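Local coordinates for protein motility-associated killing factor MakB (Vibrio cholerae serotype O1, PDB 6W1W) that probably acts as one component of a tripartite cytotoxin that resembles alpha-pore-forming toxins, at residues A31-L36 and E56-V61; R52-I57 and E139-S144; D148-L153 and A255-K260. All coordinates share one frame; numbering follows the deposited sequence.

Interaction 1 (A31-L36 and E56-V61)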
loop_
_atom_site.group_PDB
_atom_site.type_symbol
_atom_site.label_atom_id
_atom_site.label_comp_id
_atom_site.label_asym_id
_atom_site.label_seq_id
_atom_site.Cartn_x
_atom_site.Cartn_y
_atom_site.Cartn_z
ATOM N N ALA A 31 4.679 -2.404 8.056
ATOM C CA ALA A 31 4.279 -3.326 9.116
ATOM C C ALA A 31 4.896 -4.704 8.923
ATOM O O ALA A 31 5.325 -5.342 9.891
ATOM C CB ALA A 31 2.757 -3.431 9.172
ATOM N N THR A 32 4.951 -5.180 7.675
ATOM C CA THR A 32 5.656 -6.424 7.389
ATOM C C THR A 32 7.122 -6.326 7.801
ATOM O O THR A 32 7.695 -7.291 8.324
ATOM C CB THR A 32 5.546 -6.761 5.897
ATOM O OG1 THR A 32 4.170 -6.782 5.498
ATOM C CG2 THR A 32 6.187 -8.115 5.587
ATOM N N CYS A 33 7.747 -5.167 7.569
ATOM C CA CYS A 33 9.164 -5.007 7.876
ATOM C C CYS A 33 9.422 -4.954 9.374
ATOM O O CYS A 33 10.440 -5.483 9.841
ATOM C CB CYS A 33 9.716 -3.751 7.202
ATOM S SG CYS A 33 10.385 -4.046 5.547
ATOM N N ASN A 34 8.521 -4.330 10.139
ATOM C CA ASN A 34 8.691 -4.298 11.589
ATOM C C ASN A 34 8.433 -5.667 12.200
ATOM O O ASN A 34 9.171 -6.108 13.090
ATOM C CB ASN A 34 7.771 -3.249 12.223
ATOM C CG ASN A 34 8.167 -1.820 11.866
ATOM O OD1 ASN A 34 9.337 -1.530 11.598
ATOM N ND2 ASN A 34 7.188 -0.917 11.869
ATOM N N SER A 35 7.397 -6.360 11.722
ATOM C CA SER A 35 7.046 -7.675 12.248
ATOM C C SER A 35 8.120 -8.726 11.994
ATOM O O SER A 35 8.188 -9.707 12.740
ATOM C CB SER A 35 5.724 -8.140 11.638
ATOM O OG SER A 35 5.810 -8.169 10.223
ATOM N N LEU A 36 8.959 -8.543 10.974
ATOM C CA LEU A 36 9.934 -9.564 10.607
ATOM C C LEU A 36 10.834 -9.917 11.786
ATOM O O LEU A 36 11.438 -9.042 12.411
ATOM C CB LEU A 36 10.776 -9.085 9.424
ATOM C CG LEU A 36 11.241 -10.162 8.439
ATOM C CD1 LEU A 36 11.760 -9.544 7.152
ATOM C CD2 LEU A 36 12.295 -11.058 9.049
ATOM N N GLU A 56 17.873 -5.774 10.243
ATOM C CA GLU A 56 17.841 -4.663 11.184
ATOM C C GLU A 56 18.002 -3.331 10.465
ATOM O O GLU A 56 17.446 -2.319 10.909
ATOM C CB GLU A 56 18.923 -4.841 12.250
ATOM C CG GLU A 56 18.467 -4.517 13.670
ATOM C CD GLU A 56 17.437 -5.503 14.201
ATOM O OE1 GLU A 56 16.251 -5.393 13.826
ATOM O OE2 GLU A 56 17.816 -6.396 14.989
ATOM N N ILE A 57 18.728 -3.307 9.349
ATOM C CA ILE A 57 18.855 -2.057 8.609
ATOM C C ILE A 57 17.713 -1.891 7.609
ATOM O O ILE A 57 17.340 -0.760 7.285
ATOM C CB ILE A 57 20.230 -1.932 7.920
ATOM C CG1 ILE A 57 20.302 -2.799 6.667
ATOM C CG2 ILE A 57 21.367 -2.268 8.899
ATOM C CD1 ILE A 57 21.594 -2.638 5.910
ATOM N N LEU A 58 17.137 -2.995 7.123
ATOM C CA LEU A 58 15.932 -2.893 6.301
ATOM C C LEU A 58 14.796 -2.253 7.084
ATOM O O LEU A 58 14.075 -1.393 6.561
ATOM C CB LEU A 58 15.508 -4.270 5.796
ATOM C CG LEU A 58 14.125 -4.324 5.131
ATOM C CD1 LEU A 58 14.136 -3.618 3.782
ATOM C CD2 LEU A 58 13.635 -5.753 4.987
ATOM N N ARG A 59 14.615 -2.673 8.337
ATOM C CA ARG A 59 13.654 -2.013 9.210
ATOM C C ARG A 59 13.995 -0.534 9.374
ATOM O O ARG A 59 13.104 0.325 9.351
ATOM C CB ARG A 59 13.621 -2.724 10.565
ATOM C CG ARG A 59 12.279 -2.700 11.283
ATOM C CD ARG A 59 12.429 -3.140 12.737
ATOM N NE ARG A 59 13.444 -4.181 12.898
ATOM C CZ ARG A 59 13.220 -5.482 12.737
ATOM N NH1 ARG A 59 12.011 -5.917 12.408
ATOM N NH2 ARG A 59 14.207 -6.353 12.903
ATOM N N ALA A 60 15.287 -0.214 9.508
ATOM C CA ALA A 60 15.692 1.169 9.750
ATOM C C ALA A 60 15.669 2.005 8.475
ATOM O O ALA A 60 15.391 3.208 8.529
ATOM C CB ALA A 60 17.083 1.216 10.385
ATOM N N VAL A 61 15.974 1.394 7.328
ATOM C CA VAL A 61 15.925 2.119 6.063
ATOM C C VAL A 61 14.517 2.642 5.804
ATOM O O VAL A 61 14.335 3.758 5.300
ATOM C CB VAL A 61 16.427 1.215 4.922
ATOM C CG1 VAL A 61 15.862 1.664 3.593
ATOM C CG2 VAL A 61 17.948 1.217 4.878
#
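Leu58 and Arg59 carry the side of helix 46-66 in this contact, meeting Cys33 and Asn34 in the last turn of helix 9-35 and Leu36 just beyond it. Glu56, one turn before Arg59, turns its CB away from that helix, yet its OE1 forms a salt bridge with Arg59 NH2, modelled so short that its exact geometry is doubtful. At Leu58, CG lies anti to the backbone N (chi1 170°), and the branch meets sulfur: CD2 is 3.7 Å and CG 3.8 Å from Cys33 SG. Next comes Arg59, with Arg59 CA 5.6 Å from Cys33 CA. Its aliphatic part passes Asn34, with CG 3.2 Å from Asn34 OD1, and the amide and guanidinium planes are nearly coplanar. Farther out, NH1 reaches the carbonyls of the helix end. Its clear hydrogen bond goes to Leu36 O at 3.2 Å; the N-H...O angle of 170° makes it nearly straight, and it meets a lone pair in the carbonyl plane. Asn34 O is 2.9 Å from NH1. A cation here would favourably face the negative end of the helix dipole. The axes of the two short helical segments run at 147°, 9.1 Å apart at closest approach. Around this near-antiparallel pair, Leu58 also packs on Ala138 and Leu142 of helix 100-151, Leu36 and Leu58 touch Leu266 of helix 251-270, and Thr32 and Ser35 hydrogen-bond to Ala215 of strand 209-220.

Interaction 2 (R52-I57 and E139-S144)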
loop_
_atom_site.group_PDB
_atom_site.type_symbol
_atom_site.label_atom_id
_atom_site.label_comp_id
_atom_site.label_asym_id
_atom_site.label_seq_id
_atom_site.Cartn_x
_atom_site.Cartn_y
_atom_site.Cartn_z
ATOM N N ARG A 52 20.490 -11.569 9.774
ATOM C CA ARG A 52 19.835 -10.902 10.895
ATOM C C ARG A 52 20.207 -9.428 10.947
ATOM O O ARG A 52 19.354 -8.572 11.212
ATOM C CB ARG A 52 20.204 -11.586 12.211
ATOM C CG ARG A 52 19.020 -12.093 13.013
ATOM C CD ARG A 52 19.462 -12.697 14.341
ATOM N NE ARG A 52 20.676 -13.494 14.202
ATOM C CZ ARG A 52 20.706 -14.743 13.747
ATOM N NH1 ARG A 52 21.857 -15.390 13.655
ATOM N NH2 ARG A 52 19.583 -15.344 13.380
ATOM N N SER A 53 21.478 -9.113 10.689
ATOM C CA SER A 53 21.914 -7.723 10.695
ATOM C C SER A 53 21.240 -6.926 9.589
ATOM O O SER A 53 20.739 -5.824 9.830
ATOM C CB SER A 53 23.433 -7.650 10.555
ATOM O OG SER A 53 24.062 -8.230 11.682
ATOM N N ARG A 54 21.207 -7.469 8.370
ATOM C CA ARG A 54 20.691 -6.699 7.245
ATOM C C ARG A 54 19.181 -6.499 7.309
ATOM O O ARG A 54 18.668 -5.579 6.662
ATOM C CB ARG A 54 21.098 -7.362 5.933
ATOM C CG ARG A 54 22.575 -7.689 5.885
ATOM C CD ARG A 54 23.147 -7.667 4.485
ATOM N NE ARG A 54 24.535 -8.117 4.493
ATOM C CZ ARG A 54 25.357 -8.042 3.453
ATOM N NH1 ARG A 54 24.938 -7.527 2.307
ATOM N NH2 ARG A 54 26.604 -8.482 3.562
ATOM N N THR A 55 18.456 -7.327 8.068
ATOM C CA THR A 55 17.048 -7.032 8.324
ATOM C C THR A 55 16.897 -5.914 9.342
ATOM O O THR A 55 15.898 -5.185 9.319
ATOM C CB THR A 55 16.298 -8.271 8.825
ATOM O OG1 THR A 55 16.972 -8.808 9.970
ATOM C CG2 THR A 55 16.212 -9.327 7.745
ATOM N N GLU A 56 17.873 -5.774 10.243
ATOM C CA GLU A 56 17.841 -4.663 11.184
ATOM C C GLU A 56 18.002 -3.331 10.465
ATOM O O GLU A 56 17.446 -2.319 10.909
ATOM C CB GLU A 56 18.923 -4.841 12.250
ATOM C CG GLU A 56 18.467 -4.517 13.670
ATOM C CD GLU A 56 17.437 -5.503 14.201
ATOM O OE1 GLU A 56 16.251 -5.393 13.826
ATOM O OE2 GLU A 56 17.816 -6.396 14.989
ATOM N N ILE A 57 18.728 -3.307 9.349
ATOM C CA ILE A 57 18.855 -2.057 8.609
ATOM C C ILE A 57 17.713 -1.891 7.609
ATOM O O ILE A 57 17.340 -0.760 7.285
ATOM C CB ILE A 57 20.230 -1.932 7.920
ATOM C CG1 ILE A 57 20.302 -2.799 6.667
ATOM C CG2 ILE A 57 21.367 -2.268 8.899
ATOM C CD1 ILE A 57 21.594 -2.638 5.910
ATOM N N GLU A 139 16.928 -4.759 0.279
ATOM C CA GLU A 139 16.537 -6.093 -0.163
ATOM C C GLU A 139 17.701 -6.808 -0.840
ATOM O O GLU A 139 18.019 -7.953 -0.500
ATOM C CB GLU A 139 15.333 -6.007 -1.103
ATOM C CG GLU A 139 13.982 -5.942 -0.394
ATOM C CD GLU A 139 12.854 -5.529 -1.324
ATOM O OE1 GLU A 139 12.983 -5.745 -2.549
ATOM O OE2 GLU A 139 11.848 -4.974 -0.834
ATOM N N GLU A 140 18.355 -6.137 -1.795
ATOM C CA GLU A 140 19.462 -6.756 -2.523
ATOM C C GLU A 140 20.589 -7.176 -1.587
ATOM O O GLU A 140 21.330 -8.119 -1.887
ATOM C CB GLU A 140 19.987 -5.795 -3.590
ATOM C CG GLU A 140 21.066 -6.385 -4.491
ATOM C CD GLU A 140 21.622 -5.372 -5.472
ATOM O OE1 GLU A 140 21.029 -4.280 -5.598
ATOM O OE2 GLU A 140 22.653 -5.667 -6.114
ATOM N N LEU A 141 20.731 -6.491 -0.453
ATOM C CA LEU A 141 21.717 -6.911 0.536
ATOM C C LEU A 141 21.321 -8.237 1.167
ATOM O O LEU A 141 22.159 -9.132 1.326
ATOM C CB LEU A 141 21.883 -5.832 1.604
ATOM C CG LEU A 141 22.526 -4.520 1.157
ATOM C CD1 LEU A 141 22.577 -3.557 2.326
ATOM C CD2 LEU A 141 23.921 -4.753 0.578
ATOM N N LEU A 142 20.045 -8.378 1.530
ATOM C CA LEU A 142 19.554 -9.654 2.041
ATOM C C LEU A 142 19.621 -10.732 0.969
ATOM O O LEU A 142 20.073 -11.853 1.227
ATOM C CB LEU A 142 18.129 -9.491 2.558
ATOM C CG LEU A 142 18.022 -8.886 3.956
ATOM C CD1 LEU A 142 16.608 -8.425 4.236
ATOM C CD2 LEU A 142 18.475 -9.906 4.990
ATOM N N ALA A 143 19.175 -10.403 -0.248
ATOM C CA ALA A 143 19.224 -11.354 -1.353
ATOM C C ALA A 143 20.638 -11.878 -1.561
ATOM O O ALA A 143 20.854 -13.090 -1.682
ATOM C CB ALA A 143 18.701 -10.700 -2.630
ATOM N N SER A 144 21.616 -10.971 -1.605
ATOM C CA SER A 144 23.006 -11.387 -1.754
ATOM C C SER A 144 23.469 -12.205 -0.553
ATOM O O SER A 144 24.262 -13.143 -0.701
ATOM C CB SER A 144 23.894 -10.156 -1.953
ATOM O OG SER A 144 25.259 -10.513 -2.108
#
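Arg54 reaches Leu141 because its CG stands anti to the carbonyl carbon (chi1 -49°) and its chain then stays extended from CG to NE. The side chain crosses that of Leu141 at about a right angle: Arg54 CD lies 3.6 Å from Leu141 CB, and NH1 is 3.4 Å from Leu141 CD2. Leu141 CB sits at the edge of the guanidinium, in its plane. The charge itself is met on its own helix, where NH2 forms a salt bridge with Glu50. The axes of segments 52-57 and 139-144 are 9.3 Å apart and run at 172°, so helices 46-66 and 100-151 are here almost exactly antiparallel, consistent with the elongated helical bundle of alpha-pore-forming toxins, which this toxin system resembles. Leu142 provides the buried half of the seam. Its CD2 is 3.8 Å from Arg54 CB, and its two methyls straddle Thr55 CG2, both CD1 and CD2 being 3.6 Å away. Thr55 OG1 instead turns back to its own helix and donates to Arg52 O at 2.7 Å, from above the carbonyl plane, which leaves the methyl for Leu142. Three residues after Arg54, Ile57 reaches Leu141 through methyls, CD1 to CD1 at 3.8 Å.

Interaction 3 (D148-L153 and A255-K260)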
loop_
_atom_site.group_PDB
_atom_site.type_symbol
_atom_site.label_atom_id
_atom_site.label_comp_id
_atom_site.label_asym_id
_atom_site.label_seq_id
_atom_site.Cartn_x
_atom_site.Cartn_y
_atom_site.Cartn_z
ATOM N N ASP A 148 24.685 -16.471 -0.424
ATOM C CA ASP A 148 25.913 -17.102 0.046
ATOM C C ASP A 148 25.612 -18.371 0.831
ATOM O O ASP A 148 26.326 -19.371 0.695
ATOM C CB ASP A 148 26.723 -16.122 0.897
ATOM C CG ASP A 148 27.293 -14.981 0.083
ATOM O OD1 ASP A 148 27.788 -15.239 -1.034
ATOM O OD2 ASP A 148 27.232 -13.827 0.555
ATOM N N GLY A 149 24.561 -18.349 1.657
ATOM C CA GLY A 149 24.145 -19.561 2.341
ATOM C C GLY A 149 23.673 -20.638 1.388
ATOM O O GLY A 149 23.845 -21.832 1.654
ATOM N N TRP A 150 23.090 -20.234 0.258
ATOM C CA TRP A 150 22.620 -21.190 -0.735
ATOM C C TRP A 150 23.782 -21.964 -1.345
ATOM O O TRP A 150 23.733 -23.195 -1.454
ATOM C CB TRP A 150 21.830 -20.454 -1.820
ATOM C CG TRP A 150 20.668 -21.225 -2.339
ATOM C CD1 TRP A 150 20.667 -22.098 -3.391
ATOM C CD2 TRP A 150 19.331 -21.208 -1.829
ATOM N NE1 TRP A 150 19.410 -22.625 -3.567
ATOM C CE2 TRP A 150 18.571 -22.095 -2.622
ATOM C CE3 TRP A 150 18.701 -20.531 -0.781
ATOM C CZ2 TRP A 150 17.216 -22.321 -2.400
ATOM C CZ3 TRP A 150 17.358 -20.756 -0.562
ATOM C CH2 TRP A 150 16.628 -21.643 -1.368
ATOM N N ASN A 151 24.848 -21.257 -1.728
ATOM C CA ASN A 151 25.927 -21.881 -2.488
ATOM C C ASN A 151 26.718 -22.883 -1.656
ATOM O O ASN A 151 27.226 -23.870 -2.203
ATOM C CB ASN A 151 26.852 -20.804 -3.052
ATOM C CG ASN A 151 26.214 -20.030 -4.188
ATOM O OD1 ASN A 151 26.595 -20.183 -5.349
ATOM N ND2 ASN A 151 25.228 -19.204 -3.862
ATOM N N GLU A 152 26.842 -22.654 -0.349
ATOM C CA GLU A 152 27.524 -23.605 0.518
ATOM C C GLU A 152 26.609 -24.733 0.978
ATOM O O GLU A 152 27.056 -25.617 1.717
ATOM C CB GLU A 152 28.137 -22.883 1.726
ATOM C CG GLU A 152 27.145 -22.373 2.763
ATOM C CD GLU A 152 27.853 -21.726 3.942
ATOM O OE1 GLU A 152 28.751 -20.887 3.706
ATOM O OE2 GLU A 152 27.527 -22.066 5.101
ATOM N N LEU A 153 25.352 -24.726 0.546
ATOM C CA LEU A 153 24.397 -25.797 0.796
ATOM C C LEU A 153 23.839 -26.342 -0.517
ATOM O O LEU A 153 22.663 -26.700 -0.612
ATOM C CB LEU A 153 23.260 -25.318 1.696
ATOM C CG LEU A 153 23.588 -24.966 3.147
ATOM C CD1 LEU A 153 22.401 -24.270 3.803
ATOM C CD2 LEU A 153 23.973 -26.218 3.917
ATOM N N ALA A 255 16.413 -23.302 6.961
ATOM C CA ALA A 255 16.544 -21.869 7.211
ATOM C C ALA A 255 16.932 -21.123 5.944
ATOM O O ALA A 255 16.464 -20.003 5.707
ATOM C CB ALA A 255 17.574 -21.614 8.310
ATOM N N ALA A 256 17.791 -21.727 5.120
ATOM C CA ALA A 256 18.159 -21.096 3.857
ATOM C C ALA A 256 16.946 -20.964 2.948
ATOM O O ALA A 256 16.712 -19.905 2.352
ATOM C CB ALA A 256 19.268 -21.895 3.172
ATOM N N ALA A 257 16.142 -22.027 2.854
ATOM C CA ALA A 257 14.986 -22.012 1.966
ATOM C C ALA A 257 13.899 -21.076 2.482
ATOM O O ALA A 257 13.238 -20.390 1.692
ATOM C CB ALA A 257 14.449 -23.431 1.793
ATOM N N ILE A 258 13.698 -21.031 3.801
ATOM C CA ILE A 258 12.691 -20.140 4.376
ATOM C C ILE A 258 13.013 -18.686 4.049
ATOM O O ILE A 258 12.192 -17.968 3.463
ATOM C CB ILE A 258 12.578 -20.361 5.895
ATOM C CG1 ILE A 258 11.983 -21.742 6.191
ATOM C CG2 ILE A 258 11.759 -19.242 6.540
ATOM C CD1 ILE A 258 11.840 -22.061 7.667
ATOM N N THR A 259 14.226 -18.240 4.413
ATOM C CA THR A 259 14.589 -16.827 4.293
ATOM C C THR A 259 14.549 -16.354 2.844
ATOM O O THR A 259 14.136 -15.222 2.567
ATOM C CB THR A 259 15.977 -16.582 4.893
ATOM O OG1 THR A 259 16.934 -17.456 4.279
ATOM C CG2 THR A 259 15.964 -16.825 6.392
ATOM N N LYS A 260 14.973 -17.203 1.906
ATOM C CA LYS A 260 14.898 -16.832 0.497
ATOM C C LYS A 260 13.467 -16.495 0.088
ATOM O O LYS A 260 13.242 -15.546 -0.671
ATOM C CB LYS A 260 15.477 -17.958 -0.360
ATOM C CG LYS A 260 14.835 -18.151 -1.723
ATOM C CD LYS A 260 15.205 -17.053 -2.698
ATOM C CE LYS A 260 14.952 -17.478 -4.134
ATOM N NZ LYS A 260 15.968 -18.462 -4.610
#
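Three groups converge on Ala256 O: the edge of Trp150, the backbone N of Lys260 and the hydroxyl of Thr259. Lys260 N donates to Ala256 O at 3.2 Å in the regular helical pattern. Thr259 OG1 also lies within hydrogen-bonding range, but Ala255 O competes for its one proton. From the other helix Trp150 brings CZ3 into contact at 3.1 Å from Ala256 O, and the oxygen lies near the ring plane, at the rim rather than over the pi face. The same end of the indole packs on the backbone and short side chains of helix 251-270, with CH2 at 3.7 Å from Ala257 CA and 4.2 Å from Ala257 CB. Trp150 belongs to the last turn of helix 100-151, one of the long helices of this toxin's bundle, so the indole ties the end of that helix to helix 251-270. Helix 157-176 joins the same cluster, Met160 touching both Trp150 and Ala256 while Ile163 packs on Ala257. Lys260 crosses the tryptophan at about a right angle. Its CB approaches CZ3 to 3.4 Å, coming obliquely, and the chain then bends at chi2 (73°), which places CD, and again at chi4 (-74°), which places NZ. The ammonium ends over the ring face in a cation-pi arrangement: NZ is 4.7 Å from the centroid of the six-membered ring and 13° off its normal. The lysine side chain also lies near a bound 1,2-ethanediol, probably from the crystallisation liquor. Beyond the helix end Leu153, whose backbone N still bonds to Trp150 O, brings CD1 to 4.0 Å from Ala256 CB, and Trp47 of helix 46-66 also touches Ala256.

The three contacts lie on the same side of the chain's centre. Interactions 1 and 2 are centred 10 Å apart and share helix 46-66, including Glu56 and Ile57; they meet where Leu58 CD2 approaches Leu142 CD1 to 4.1 Å. Interactions 2 and 3 are 13 Å apart between centres and share helix 100-151, which carries Leu142 and then, near its end, Trp150. Interactions 1 and 3 are separated by 20 Å between centres and do not touch. Along the chain, interaction 3 opens only after the other two have closed. Helices 9-35, 46-66, 100-151 and 251-270 are thus joined pairwise into one bundle, consistent with the elongated helical build of alpha-pore-forming toxins.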